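Local coordinates for protein 4-hydroxy-tetrahydrodipicolinate synthase (Thermotoga maritima, PDB 1O5K) that probably catalyses the condensation of pyruvate with aspartate-beta-semialdehyde to 4-hydroxy-tetrahydrodipicolinate, a step of lysine biosynthesis through diaminopimelate, at residues 20-25 and 266-271; 36-41 and 221-226; 132-137 and 164-169; 110-115 and 140-145; 209-214 and 234-239. One frame throughout, in Å; residues are numbered along the deposited sequence.

From the N terminus, the loop after strand 16-20 opens contact 1, which closes only at helix 265-273 and so spans the other four contacts. Helix 32-44 next opens contact 2, which closes at the loop after strand 216-219; it touches contact 1 through N223. Within both spans, contacts 4 and 3 cross: 110-115 pairs with 140-145 in the parallel barrel sheet, while 132-137, between them, reaches on to 164-169. These two touch where N168 joins I141. Contact 5, helix 206-212 with helix 226-237, follows them; it crosses contact 2 and links two outer helices of the barrel about 22 Å from contact 2, centre to centre.

Contact 1 of 5, residues 20-25 and 266-271; sequences AIVTPF and PVKAAL
V22 points its two methyls at the helix 266-271 and meets it tip to tip, while the long chain of K268 crosses to the other segment and ends at its backbone. With CG1 anti to the carbonyl carbon (chi1 -57°) and CG2 in the crowded position between N and C, V22 offers one methyl to each of two residues a helical turn apart: CG1 touches V267 CG1 at 3.7 Å, and CG2 touches L271 CD1 at 3.6 Å. The stem of K268 continues this apolar patch, its CG lying 4.1 Å from V22 CG1. In the TIM barrel the loop 20-25 leaves the C-terminal end of strand 16-20, the side on which the catalytic residues of the fold gather, and V22 lies about 4 Å, side chain to side chain, from T56, which is predicted to bind pyruvate. Helix 265-273 comes after the last barrel strand. Beyond the bend at chi3 (141°), K268 NZ donates to T23 O at 2.7 Å, arriving above the carbonyl plane, 34° out of it. The same carbonyl oxygen sits 3.6 Å above the centre of the F25 ring plane, and the ammonium approaches that ring obliquely, with NZ 3.3 Å from F25 CD1. A water accepts from F25 N and weakly from K268 NZ. The buried charge also forms a salt bridge with E58 and donates to the carbonyl of E280.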
# COMPACT_ATOMS: atom_id res chain seq x y z
N ALA A 20 -14.86 0.29 -24.50
CA ALA A 20 -14.29 -1.05 -24.33
C ALA A 20 -15.50 -1.95 -24.20
O ALA A 20 -16.07 -2.14 -23.13
CB ALA A 20 -13.42 -1.11 -23.11
N ILE A 21 -15.92 -2.48 -25.33
CA ILE A 21 -17.27 -3.08 -25.44
C ILE A 21 -17.23 -4.51 -24.90
O ILE A 21 -16.21 -5.21 -25.03
CB ILE A 21 -17.78 -2.99 -26.88
CG1 ILE A 21 -19.29 -3.29 -26.91
CG2 ILE A 21 -16.98 -3.90 -27.84
CD1 ILE A 21 -19.99 -2.91 -28.19
N VAL A 22 -18.28 -4.89 -24.17
CA VAL A 22 -18.46 -6.27 -23.71
C VAL A 22 -18.66 -7.26 -24.88
O VAL A 22 -18.98 -6.87 -25.99
CB VAL A 22 -19.65 -6.44 -22.73
CG1 VAL A 22 -19.54 -5.54 -21.49
CG2 VAL A 22 -20.96 -6.19 -23.45
N THR A 23 -18.37 -8.53 -24.59
CA THR A 23 -18.61 -9.63 -25.46
C THR A 23 -19.84 -10.38 -24.91
O THR A 23 -19.71 -11.14 -23.97
CB THR A 23 -17.36 -10.55 -25.51
OG1 THR A 23 -16.22 -9.80 -26.00
CG2 THR A 23 -17.58 -11.65 -26.51
N PRO A 24 -21.03 -10.17 -25.47
CA PRO A 24 -22.18 -10.90 -24.98
C PRO A 24 -22.15 -12.38 -25.30
O PRO A 24 -21.66 -12.78 -26.37
CB PRO A 24 -23.37 -10.23 -25.69
CG PRO A 24 -22.80 -8.96 -26.26
CD PRO A 24 -21.39 -9.24 -26.54
N PHE A 25 -22.66 -13.17 -24.37
CA PHE A 25 -22.82 -14.58 -24.51
C PHE A 25 -24.24 -14.97 -24.26
O PHE A 25 -24.95 -14.31 -23.48
CB PHE A 25 -21.96 -15.37 -23.51
CG PHE A 25 -20.47 -15.02 -23.54
CD1 PHE A 25 -19.82 -14.51 -22.41
CD2 PHE A 25 -19.72 -15.22 -24.70
CE1 PHE A 25 -18.47 -14.21 -22.44
CE2 PHE A 25 -18.39 -14.89 -24.72
CZ PHE A 25 -17.75 -14.40 -23.63
N PRO A 266 -20.08 -6.24 -13.13
CA PRO A 266 -21.18 -5.24 -12.98
C PRO A 266 -21.75 -4.70 -14.28
O PRO A 266 -22.98 -4.67 -14.45
CB PRO A 266 -20.51 -4.11 -12.19
CG PRO A 266 -19.40 -4.86 -11.42
CD PRO A 266 -18.84 -5.70 -12.52
N VAL A 267 -20.88 -4.38 -15.23
CA VAL A 267 -21.39 -3.79 -16.50
C VAL A 267 -22.30 -4.77 -17.29
O VAL A 267 -23.35 -4.37 -17.85
CB VAL A 267 -20.25 -3.18 -17.34
CG1 VAL A 267 -19.38 -4.23 -18.00
CG2 VAL A 267 -20.83 -2.24 -18.41
N LYS A 268 -21.99 -6.07 -17.24
CA LYS A 268 -22.87 -7.05 -17.88
C LYS A 268 -24.21 -7.12 -17.15
O LYS A 268 -25.22 -7.19 -17.80
CB LYS A 268 -22.22 -8.43 -18.02
CG LYS A 268 -21.21 -8.50 -19.16
CD LYS A 268 -20.74 -9.90 -19.45
CE LYS A 268 -20.59 -10.12 -20.93
NZ LYS A 268 -20.15 -11.46 -21.30
N ALA A 269 -24.20 -7.05 -15.81
CA ALA A 269 -25.48 -7.06 -15.05
C ALA A 269 -26.33 -5.81 -15.39
O ALA A 269 -27.52 -5.90 -15.58
CB ALA A 269 -25.25 -7.22 -13.55
N ALA A 270 -25.66 -4.67 -15.53
CA ALA A 270 -26.26 -3.42 -15.95
C ALA A 270 -26.88 -3.51 -17.37
O ALA A 270 -28.04 -3.13 -17.59
CB ALA A 270 -25.20 -2.28 -15.87
N LEU A 271 -26.11 -4.01 -18.33
CA LEU A 271 -26.61 -4.20 -19.71
C LEU A 271 -27.81 -5.15 -19.74
O LEU A 271 -28.80 -4.95 -20.50
CB LEU A 271 -25.48 -4.68 -20.61
CG LEU A 271 -24.49 -3.53 -20.90
CD1 LEU A 271 -23.23 -4.13 -21.49
CD2 LEU A 271 -25.07 -2.55 -21.85
O HOH W 1 -23.32 -11.84 -21.78

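Contact 2 of 5, residues 36-41 and 221-226; sequences ERLVRY and VSNVAP
Closure of the TIM barrel brings these segments together: helix 32-44 follows the first barrel strand, and 221-226 leaves the last one, the neighbour of the first in the sheet. Y41 carries most of the contact. Its CB points at the loop, and with CG anti to the backbone N (chi1 -178°) the ring reaches across to the loop. Along one ring edge, CD2 and then CE2 pass the carbonyl of N223, CE2 coming within 3.4 Å of N223 O. CE2 also touches P226 CD at 3.6 Å, while P226 CG lies over one face, 4.1 Å from the ring centroid and displaced toward the rim, a CH-pi contact in which proline and phenol cross at about a right angle. At the tip, Y41 OH donates to V224 O at 2.6 Å, meeting it 37° out of the carbonyl plane although that oxygen lies in the plane of the ring. The bond holds the turn just ahead of A225, the N-cap residue of helix 226-237. One turn back, L38 crosses N223 obliquely, CD1 3.7 Å from N223 O. The amide of N223 is itself tied to the loop of contact 1, with ND2 donating to A20 O and OD1 accepting from V22 N, and L38 CD2 rests 3.7 Å from that same N223 OD1.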
# COMPACT_ATOMS: atom_id res chain seq x y z
N GLU A 36 -24.63 -6.77 -31.77
CA GLU A 36 -24.95 -5.80 -32.81
C GLU A 36 -25.87 -4.66 -32.30
O GLU A 36 -25.66 -3.48 -32.65
CB GLU A 36 -25.49 -6.48 -34.06
CG GLU A 36 -26.08 -5.51 -35.05
CD GLU A 36 -26.31 -6.10 -36.42
OE1 GLU A 36 -26.87 -5.36 -37.25
OE2 GLU A 36 -25.92 -7.27 -36.67
N ARG A 37 -26.83 -4.99 -31.43
CA ARG A 37 -27.68 -3.99 -30.76
C ARG A 37 -26.86 -3.01 -29.93
O ARG A 37 -27.15 -1.80 -29.88
CB ARG A 37 -28.71 -4.63 -29.81
CG ARG A 37 -29.89 -5.28 -30.47
CD ARG A 37 -31.10 -5.54 -29.49
NE ARG A 37 -30.81 -6.48 -28.39
CZ ARG A 37 -31.07 -7.79 -28.42
NH1 ARG A 37 -31.62 -8.36 -29.49
NH2 ARG A 37 -30.77 -8.56 -27.37
N LEU A 38 -25.86 -3.54 -29.24
CA LEU A 38 -24.98 -2.74 -28.41
C LEU A 38 -24.10 -1.83 -29.27
O LEU A 38 -23.93 -0.66 -28.94
CB LEU A 38 -24.15 -3.63 -27.48
CG LEU A 38 -23.36 -2.89 -26.43
CD1 LEU A 38 -24.30 -1.95 -25.62
CD2 LEU A 38 -22.57 -3.84 -25.50
N VAL A 39 -23.55 -2.36 -30.36
CA VAL A 39 -22.71 -1.55 -31.26
C VAL A 39 -23.57 -0.40 -31.81
O VAL A 39 -23.16 0.73 -31.77
CB VAL A 39 -22.11 -2.37 -32.39
CG1 VAL A 39 -21.41 -1.49 -33.45
CG2 VAL A 39 -21.14 -3.42 -31.81
N ARG A 40 -24.80 -0.70 -32.24
CA ARG A 40 -25.66 0.36 -32.78
C ARG A 40 -25.96 1.47 -31.73
O ARG A 40 -25.92 2.67 -32.05
CB ARG A 40 -26.94 -0.22 -33.36
CG ARG A 40 -26.66 -1.08 -34.60
CD ARG A 40 -27.93 -1.64 -35.30
NE ARG A 40 -27.49 -2.55 -36.36
CZ ARG A 40 -26.94 -2.16 -37.51
NH1 ARG A 40 -26.80 -0.87 -37.80
NH2 ARG A 40 -26.52 -3.07 -38.40
N TYR A 41 -26.16 1.08 -30.49
CA TYR A 41 -26.29 2.04 -29.37
C TYR A 41 -25.09 2.94 -29.18
O TYR A 41 -25.24 4.12 -28.90
CB TYR A 41 -26.59 1.23 -28.10
CG TYR A 41 -26.83 1.96 -26.79
CD1 TYR A 41 -27.85 2.89 -26.66
CD2 TYR A 41 -26.10 1.62 -25.65
CE1 TYR A 41 -28.11 3.50 -25.45
CE2 TYR A 41 -26.36 2.24 -24.42
CZ TYR A 41 -27.36 3.15 -24.31
OH TYR A 41 -27.62 3.73 -23.07
N VAL A 221 -17.86 2.56 -18.68
CA VAL A 221 -19.15 3.23 -18.45
C VAL A 221 -19.90 3.54 -19.73
O VAL A 221 -21.14 3.54 -19.73
CB VAL A 221 -18.98 4.57 -17.61
CG1 VAL A 221 -20.32 5.22 -17.45
CG2 VAL A 221 -18.39 4.31 -16.21
N SER A 222 -19.20 3.90 -20.80
CA SER A 222 -19.86 4.16 -22.04
C SER A 222 -20.64 2.98 -22.63
O SER A 222 -21.45 3.20 -23.53
CB SER A 222 -18.87 4.66 -23.10
OG SER A 222 -17.84 3.72 -23.38
N ASN A 223 -20.42 1.75 -22.15
CA ASN A 223 -21.30 0.65 -22.57
C ASN A 223 -22.76 0.96 -22.26
O ASN A 223 -23.65 0.62 -23.04
CB ASN A 223 -20.92 -0.64 -21.87
CG ASN A 223 -19.75 -1.37 -22.53
OD1 ASN A 223 -19.95 -2.17 -23.47
ND2 ASN A 223 -18.53 -1.15 -22.01
N VAL A 224 -23.00 1.58 -21.11
CA VAL A 224 -24.35 1.87 -20.68
C VAL A 224 -24.74 3.31 -20.85
O VAL A 224 -25.91 3.60 -21.11
CB VAL A 224 -24.63 1.42 -19.22
CG1 VAL A 224 -24.44 -0.11 -19.10
CG2 VAL A 224 -23.78 2.14 -18.24
N ALA A 225 -23.77 4.22 -20.74
CA ALA A 225 -24.04 5.64 -20.82
C ALA A 225 -23.13 6.35 -21.82
O ALA A 225 -22.36 7.24 -21.45
CB ALA A 225 -23.84 6.23 -19.42
N PRO A 226 -23.20 5.96 -23.09
CA PRO A 226 -22.31 6.50 -24.10
C PRO A 226 -22.47 8.00 -24.29
O PRO A 226 -21.47 8.71 -24.38
CB PRO A 226 -22.69 5.72 -25.37
CG PRO A 226 -24.09 5.29 -25.12
CD PRO A 226 -24.10 4.94 -23.66

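Contact 3 of 5, residues 132-137 and 164-169; sequences YISERT and ADLKNV
At the start of 132-137, Y132 and R136 fold onto each other: the guanidinium lies over the phenol, with Y132 CE1 3.4 Å above the guanidinium plane, and R136 NH1 donates to Y132 O at 3.1 Å, in the carbonyl plane on a lone pair. Neither side chain turns to the other segment. I133 packs on I141 of the neighbouring strand, and its carbonyl accepts from R136 N. S134 is the first residue to reach across. Its OG, anti to the backbone N (chi1 165°), touches two CB atoms, 3.4 Å from N168 CB and 3.6 Å from L166 CB. E135 points outward and makes a salt bridge with R136 whose hydrogen bond is weak. A type I turn from S134 then delivers T137, whose O accepts from N168 ND2 at 2.8 Å. That bond is bent (132° at the hydrogen), and the donor stands 57° out of the carbonyl plane. T137 CG2 crosses obliquely to the same amide, 3.5 Å from N168 ND2, while T137 OG1 is held by L139 N. N168 belongs to a second type I turn, L166 to V169, that leads out of helix 156-165. Two successive barrel helices thus end side by side where the chain turns into strands 141-144 and 169-171, a helix-to-strand arrangement at the N-terminal end of a TIM barrel, away from its catalytic mouth.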
# COMPACT_ATOMS: atom_id res chain seq x y z
N TYR A 132 9.71 -5.05 -30.62
CA TYR A 132 9.59 -6.26 -31.41
C TYR A 132 8.31 -6.25 -32.22
O TYR A 132 8.32 -6.51 -33.42
CB TYR A 132 9.62 -7.51 -30.55
CG TYR A 132 9.64 -8.82 -31.32
CD1 TYR A 132 10.84 -9.35 -31.79
CD2 TYR A 132 8.48 -9.53 -31.56
CE1 TYR A 132 10.87 -10.57 -32.49
CE2 TYR A 132 8.50 -10.72 -32.27
CZ TYR A 132 9.70 -11.24 -32.72
OH TYR A 132 9.73 -12.42 -33.41
N ILE A 133 7.21 -5.94 -31.55
CA ILE A 133 5.91 -5.92 -32.22
C ILE A 133 5.79 -4.79 -33.26
O ILE A 133 5.39 -5.01 -34.41
CB ILE A 133 4.80 -5.83 -31.17
CG1 ILE A 133 4.89 -7.03 -30.20
CG2 ILE A 133 3.48 -5.80 -31.84
CD1 ILE A 133 4.17 -6.83 -28.86
N SER A 134 6.19 -3.61 -32.84
CA SER A 134 6.16 -2.39 -33.67
C SER A 134 6.91 -2.61 -34.98
O SER A 134 6.47 -2.16 -36.03
CB SER A 134 6.73 -1.21 -32.85
OG SER A 134 7.06 -0.08 -33.64
N GLU A 135 8.07 -3.27 -34.92
CA GLU A 135 8.94 -3.44 -36.11
C GLU A 135 8.34 -4.45 -37.08
O GLU A 135 8.84 -4.61 -38.18
CB GLU A 135 10.35 -3.88 -35.70
CG GLU A 135 11.08 -2.87 -34.84
CD GLU A 135 12.46 -3.36 -34.36
OE1 GLU A 135 12.67 -4.61 -34.17
OE2 GLU A 135 13.31 -2.47 -34.11
N ARG A 136 7.26 -5.12 -36.68
CA ARG A 136 6.71 -6.23 -37.43
C ARG A 136 5.24 -6.10 -37.82
O ARG A 136 4.66 -7.05 -38.29
CB ARG A 136 6.94 -7.52 -36.64
CG ARG A 136 8.37 -7.96 -36.71
CD ARG A 136 8.78 -9.05 -35.67
NE ARG A 136 10.22 -9.33 -35.78
CZ ARG A 136 11.21 -8.58 -35.29
NH1 ARG A 136 10.97 -7.45 -34.63
NH2 ARG A 136 12.46 -8.96 -35.46
N THR A 137 4.66 -4.92 -37.67
CA THR A 137 3.29 -4.68 -38.08
C THR A 137 3.21 -3.29 -38.63
O THR A 137 4.00 -2.41 -38.24
CB THR A 137 2.26 -4.89 -36.92
OG1 THR A 137 0.94 -4.51 -37.35
CG2 THR A 137 2.51 -3.97 -35.72
N ALA A 164 8.98 8.13 -28.26
CA ALA A 164 10.07 8.70 -29.01
C ALA A 164 10.52 7.78 -30.10
O ALA A 164 10.86 8.23 -31.20
CB ALA A 164 11.25 9.00 -28.11
N ASP A 165 10.58 6.47 -29.81
CA ASP A 165 11.32 5.54 -30.69
C ASP A 165 10.45 4.72 -31.66
O ASP A 165 10.93 4.31 -32.71
CB ASP A 165 12.17 4.54 -29.88
CG ASP A 165 13.25 5.20 -29.06
OD1 ASP A 165 13.52 6.41 -29.23
OD2 ASP A 165 13.88 4.56 -28.18
N LEU A 166 9.22 4.43 -31.30
CA LEU A 166 8.44 3.40 -32.03
C LEU A 166 7.29 4.08 -32.72
O LEU A 166 6.28 4.38 -32.11
CB LEU A 166 7.98 2.32 -31.05
CG LEU A 166 9.08 1.75 -30.14
CD1 LEU A 166 8.43 0.73 -29.18
CD2 LEU A 166 10.25 1.16 -30.97
N LYS A 167 7.44 4.35 -34.01
CA LYS A 167 6.56 5.30 -34.71
C LYS A 167 5.13 4.80 -34.83
O LYS A 167 4.16 5.58 -34.87
CB LYS A 167 7.13 5.65 -36.08
CG LYS A 167 8.49 6.38 -36.03
CD LYS A 167 8.65 7.38 -34.86
CE LYS A 167 10.11 7.84 -34.75
NZ LYS A 167 10.21 9.00 -33.82
N ASN A 168 5.04 3.49 -34.87
CA ASN A 168 3.84 2.69 -34.93
C ASN A 168 3.03 2.66 -33.61
O ASN A 168 1.86 2.33 -33.61
CB ASN A 168 4.37 1.25 -35.13
CG ASN A 168 3.86 0.61 -36.32
OD1 ASN A 168 3.92 1.19 -37.43
ND2 ASN A 168 3.39 -0.63 -36.16
N VAL A 169 3.68 2.94 -32.46
CA VAL A 169 2.98 3.01 -31.20
C VAL A 169 2.44 4.45 -31.13
O VAL A 169 3.20 5.43 -31.08
CB VAL A 169 3.85 2.69 -30.00
CG1 VAL A 169 3.03 2.75 -28.73
CG2 VAL A 169 4.54 1.29 -30.16

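Contact 4 of 5, residues 110-115 and 140-145; sequences GVLVVT and GIVVYN
The phenol of Y144 is approached obliquely by L112 CD2 and by V114 CG2, which lies 3.7 Å from Y144 CD2; Y118 of a neighbouring subunit also packs on V114 and Y144. Anti to the backbone N (chi1 174°), the ring runs beside V114, the two side chains pointing the same way. On the same face of the sheet, L112 CD1 is squeezed to 3.4 Å from V142 CG1. These four residues line the barrel interior, whereas V111, V113, I141 and V143 face the helices outside. The backbones form a parallel pair, successive strands of a beta-alpha-beta unit connected by helix 123-134, with V111, L112, V113 and V114 paired with I141, V142, V143 and Y144. Hydrogen bonds alternate: V113 N to V142 O is nearly straight at 2.8 Å and 175°, but Y144 N reaches V113 O at 3.1 Å from well above the carbonyl plane. The last bond, T115 N to Y144 O at 3.0 Å, is followed by a water that accepts from T115 OG1 at 2.6 Å and donates to N145 OD1. The amide of N145 is further held by E174 and V154. With its stem fixed by the sheet, Y144 sends OH into a weak hydrogen bond with T55, consistent with its predicted role as proton donor and acceptor in a relay including T55 and probably Y118 of the neighbouring subunit.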
# COMPACT_ATOMS: atom_id res chain seq x y z
N GLY A 110 -6.42 -0.69 -35.49
CA GLY A 110 -5.35 -0.61 -34.50
C GLY A 110 -5.44 -1.78 -33.54
O GLY A 110 -6.40 -2.56 -33.55
N VAL A 111 -4.43 -1.90 -32.68
CA VAL A 111 -4.50 -2.89 -31.63
C VAL A 111 -4.20 -2.26 -30.27
O VAL A 111 -3.38 -1.28 -30.15
CB VAL A 111 -3.53 -4.11 -31.87
CG1 VAL A 111 -4.04 -5.06 -32.93
CG2 VAL A 111 -2.15 -3.60 -32.20
N LEU A 112 -4.81 -2.81 -29.24
CA LEU A 112 -4.57 -2.42 -27.87
C LEU A 112 -3.76 -3.54 -27.25
O LEU A 112 -4.17 -4.68 -27.29
CB LEU A 112 -5.92 -2.23 -27.15
CG LEU A 112 -5.85 -1.76 -25.68
CD1 LEU A 112 -5.39 -0.32 -25.65
CD2 LEU A 112 -7.16 -1.88 -24.95
N VAL A 113 -2.56 -3.24 -26.77
CA VAL A 113 -1.65 -4.29 -26.33
C VAL A 113 -1.23 -4.05 -24.89
O VAL A 113 -0.41 -3.16 -24.59
CB VAL A 113 -0.40 -4.32 -27.23
CG1 VAL A 113 0.60 -5.32 -26.75
CG2 VAL A 113 -0.77 -4.58 -28.68
N VAL A 114 -1.83 -4.84 -24.00
CA VAL A 114 -1.56 -4.70 -22.60
C VAL A 114 -0.11 -5.06 -22.32
O VAL A 114 0.48 -5.92 -23.00
CB VAL A 114 -2.55 -5.56 -21.75
CG1 VAL A 114 -2.36 -7.03 -22.01
CG2 VAL A 114 -2.54 -5.17 -20.27
N THR A 115 0.48 -4.38 -21.36
CA THR A 115 1.78 -4.85 -20.83
C THR A 115 1.61 -6.31 -20.40
O THR A 115 0.60 -6.68 -19.78
CB THR A 115 2.19 -4.07 -19.56
OG1 THR A 115 1.19 -4.24 -18.56
CG2 THR A 115 2.32 -2.56 -19.80
N GLY A 140 -1.32 0.64 -36.11
CA GLY A 140 -1.16 1.47 -34.94
C GLY A 140 -1.37 0.66 -33.65
O GLY A 140 -2.32 -0.12 -33.55
N ILE A 141 -0.49 0.87 -32.67
CA ILE A 141 -0.47 0.09 -31.45
C ILE A 141 -0.72 1.06 -30.29
O ILE A 141 -0.07 2.10 -30.18
CB ILE A 141 0.91 -0.56 -31.28
CG1 ILE A 141 1.23 -1.50 -32.44
CG2 ILE A 141 1.03 -1.28 -29.94
CD1 ILE A 141 2.74 -1.81 -32.51
N VAL A 142 -1.61 0.69 -29.39
CA VAL A 142 -1.86 1.42 -28.18
C VAL A 142 -1.36 0.58 -26.96
O VAL A 142 -1.83 -0.52 -26.74
CB VAL A 142 -3.36 1.72 -28.01
CG1 VAL A 142 -3.61 2.42 -26.65
CG2 VAL A 142 -3.89 2.52 -29.16
N VAL A 143 -0.43 1.12 -26.19
CA VAL A 143 0.09 0.47 -24.97
C VAL A 143 -1.03 0.59 -23.97
O VAL A 143 -1.70 1.61 -23.87
CB VAL A 143 1.32 1.23 -24.45
CG1 VAL A 143 1.74 0.78 -23.06
CG2 VAL A 143 2.45 1.12 -25.45
N TYR A 144 -1.23 -0.46 -23.21
CA TYR A 144 -2.24 -0.44 -22.14
C TYR A 144 -1.58 -0.79 -20.81
O TYR A 144 -1.09 -1.91 -20.61
CB TYR A 144 -3.33 -1.39 -22.51
CG TYR A 144 -4.43 -1.64 -21.47
CD1 TYR A 144 -4.76 -0.68 -20.51
CD2 TYR A 144 -5.14 -2.82 -21.50
CE1 TYR A 144 -5.75 -0.92 -19.59
CE2 TYR A 144 -6.15 -3.08 -20.59
CZ TYR A 144 -6.44 -2.13 -19.65
OH TYR A 144 -7.41 -2.32 -18.72
N ASN A 145 -1.58 0.19 -19.91
CA ASN A 145 -0.99 0.10 -18.60
C ASN A 145 -2.06 -0.01 -17.55
O ASN A 145 -2.92 0.86 -17.42
CB ASN A 145 -0.11 1.33 -18.34
CG ASN A 145 0.67 1.22 -17.07
OD1 ASN A 145 1.33 0.20 -16.84
ND2 ASN A 145 0.59 2.24 -16.23
O HOH W 2 0.25 -2.77 -16.60

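Contact 5 of 5, residues 209-214 and 234-239; sequences LLCAGG and AEYFSG
Helices 206-212 and 226-237 both end in Schellman motifs, with G213 and G239 taking positive phi (106° and 92°); within 209-214 and 234-239 the nearest CA atoms are those of L210 and Y236, 7.3 Å apart. The side chains of these two run antiparallel, each passing alongside the other. Anti to the backbone N, the Y236 ring reaches across so that L210 CB sits over the middle of one face, 3.7 Å from the centroid, a well-centred CH-pi contact. The leucine then forks: CD1 lies against the base of the tyrosine, 3.9 Å from Y236 CB, and CD2 touches F237 CE2 at 3.7 Å, the leucine side chain crossing that of F237 roughly at right angles. C211 comes in obliquely farther out, with SG 3.9 Å from Y236 CE1, a sulfur-aromatic contact. Two neighbouring barrel helices are joined in this way beside a subunit interface of the tetramer, where C211 packs on C211 of another subunit. The carbonyls of C211 and A212, at the C-terminal end of their helix, accept from R245 and R249 of that same subunit. Positive charge placed at a helix C terminus would probably be stabilised by the helix dipole.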
# COMPACT_ATOMS: atom_id res chain seq x y z
N LEU A 209 -7.56 13.44 -16.30
CA LEU A 209 -6.68 13.18 -17.41
C LEU A 209 -6.86 14.18 -18.53
O LEU A 209 -5.86 14.61 -19.10
CB LEU A 209 -6.83 11.75 -17.91
CG LEU A 209 -5.90 11.42 -19.05
CD1 LEU A 209 -5.32 10.02 -18.73
CD2 LEU A 209 -6.69 11.49 -20.34
N LEU A 210 -8.10 14.60 -18.82
CA LEU A 210 -8.30 15.73 -19.74
C LEU A 210 -7.58 17.00 -19.25
O LEU A 210 -6.90 17.67 -20.02
CB LEU A 210 -9.81 15.99 -19.97
CG LEU A 210 -10.49 14.82 -20.74
CD1 LEU A 210 -11.96 14.96 -20.64
CD2 LEU A 210 -10.04 14.85 -22.23
N CYS A 211 -7.73 17.33 -17.96
CA CYS A 211 -7.12 18.51 -17.34
C CYS A 211 -5.60 18.42 -17.44
O CYS A 211 -4.93 19.47 -17.62
CB CYS A 211 -7.55 18.66 -15.87
SG CYS A 211 -9.27 19.16 -15.66
N ALA A 212 -5.06 17.20 -17.38
CA ALA A 212 -3.60 16.97 -17.53
C ALA A 212 -3.10 17.21 -18.96
O ALA A 212 -1.90 17.31 -19.20
CB ALA A 212 -3.28 15.52 -17.11
N GLY A 213 -4.06 17.21 -19.88
CA GLY A 213 -3.85 17.45 -21.29
C GLY A 213 -3.94 16.24 -22.20
O GLY A 213 -3.42 16.27 -23.33
N GLY A 214 -4.62 15.18 -21.74
CA GLY A 214 -4.82 13.97 -22.50
C GLY A 214 -5.99 14.06 -23.47
O GLY A 214 -6.57 15.13 -23.68
N ALA A 234 -16.58 16.13 -24.67
CA ALA A 234 -16.95 17.19 -25.59
C ALA A 234 -17.01 18.55 -24.91
O ALA A 234 -16.51 19.57 -25.46
CB ALA A 234 -18.29 16.86 -26.26
N GLU A 235 -17.60 18.60 -23.71
CA GLU A 235 -17.62 19.82 -22.96
C GLU A 235 -16.20 20.31 -22.63
O GLU A 235 -15.92 21.51 -22.69
CB GLU A 235 -18.46 19.67 -21.69
CG GLU A 235 -19.94 19.56 -21.93
CD GLU A 235 -20.60 20.87 -22.34
OE1 GLU A 235 -19.90 21.89 -22.54
OE2 GLU A 235 -21.82 20.88 -22.50
N TYR A 236 -15.30 19.38 -22.31
CA TYR A 236 -13.94 19.76 -21.97
C TYR A 236 -13.27 20.36 -23.20
O TYR A 236 -12.70 21.45 -23.14
CB TYR A 236 -13.11 18.57 -21.43
CG TYR A 236 -11.75 19.01 -21.00
CD1 TYR A 236 -11.53 19.45 -19.71
CD2 TYR A 236 -10.72 19.16 -21.92
CE1 TYR A 236 -10.28 19.91 -19.32
CE2 TYR A 236 -9.49 19.65 -21.54
CZ TYR A 236 -9.28 20.03 -20.25
OH TYR A 236 -8.07 20.57 -19.91
N PHE A 237 -13.33 19.62 -24.28
CA PHE A 237 -12.72 20.06 -25.55
C PHE A 237 -13.26 21.40 -26.05
O PHE A 237 -12.56 22.13 -26.73
CB PHE A 237 -12.90 18.98 -26.59
CG PHE A 237 -12.14 17.69 -26.32
CD1 PHE A 237 -12.66 16.47 -26.73
CD2 PHE A 237 -10.90 17.70 -25.71
CE1 PHE A 237 -11.97 15.30 -26.51
CE2 PHE A 237 -10.20 16.51 -25.50
CZ PHE A 237 -10.74 15.33 -25.91
N SER A 238 -14.51 21.70 -25.71
CA SER A 238 -15.14 22.95 -26.10
C SER A 238 -14.74 24.12 -25.20
O SER A 238 -15.14 25.26 -25.44
CB SER A 238 -16.65 22.77 -26.11
OG SER A 238 -17.03 21.86 -27.14
N GLY A 239 -13.93 23.85 -24.17
CA GLY A 239 -13.51 24.86 -23.21
C GLY A 239 -14.38 25.02 -21.97
O GLY A 239 -14.15 25.92 -21.18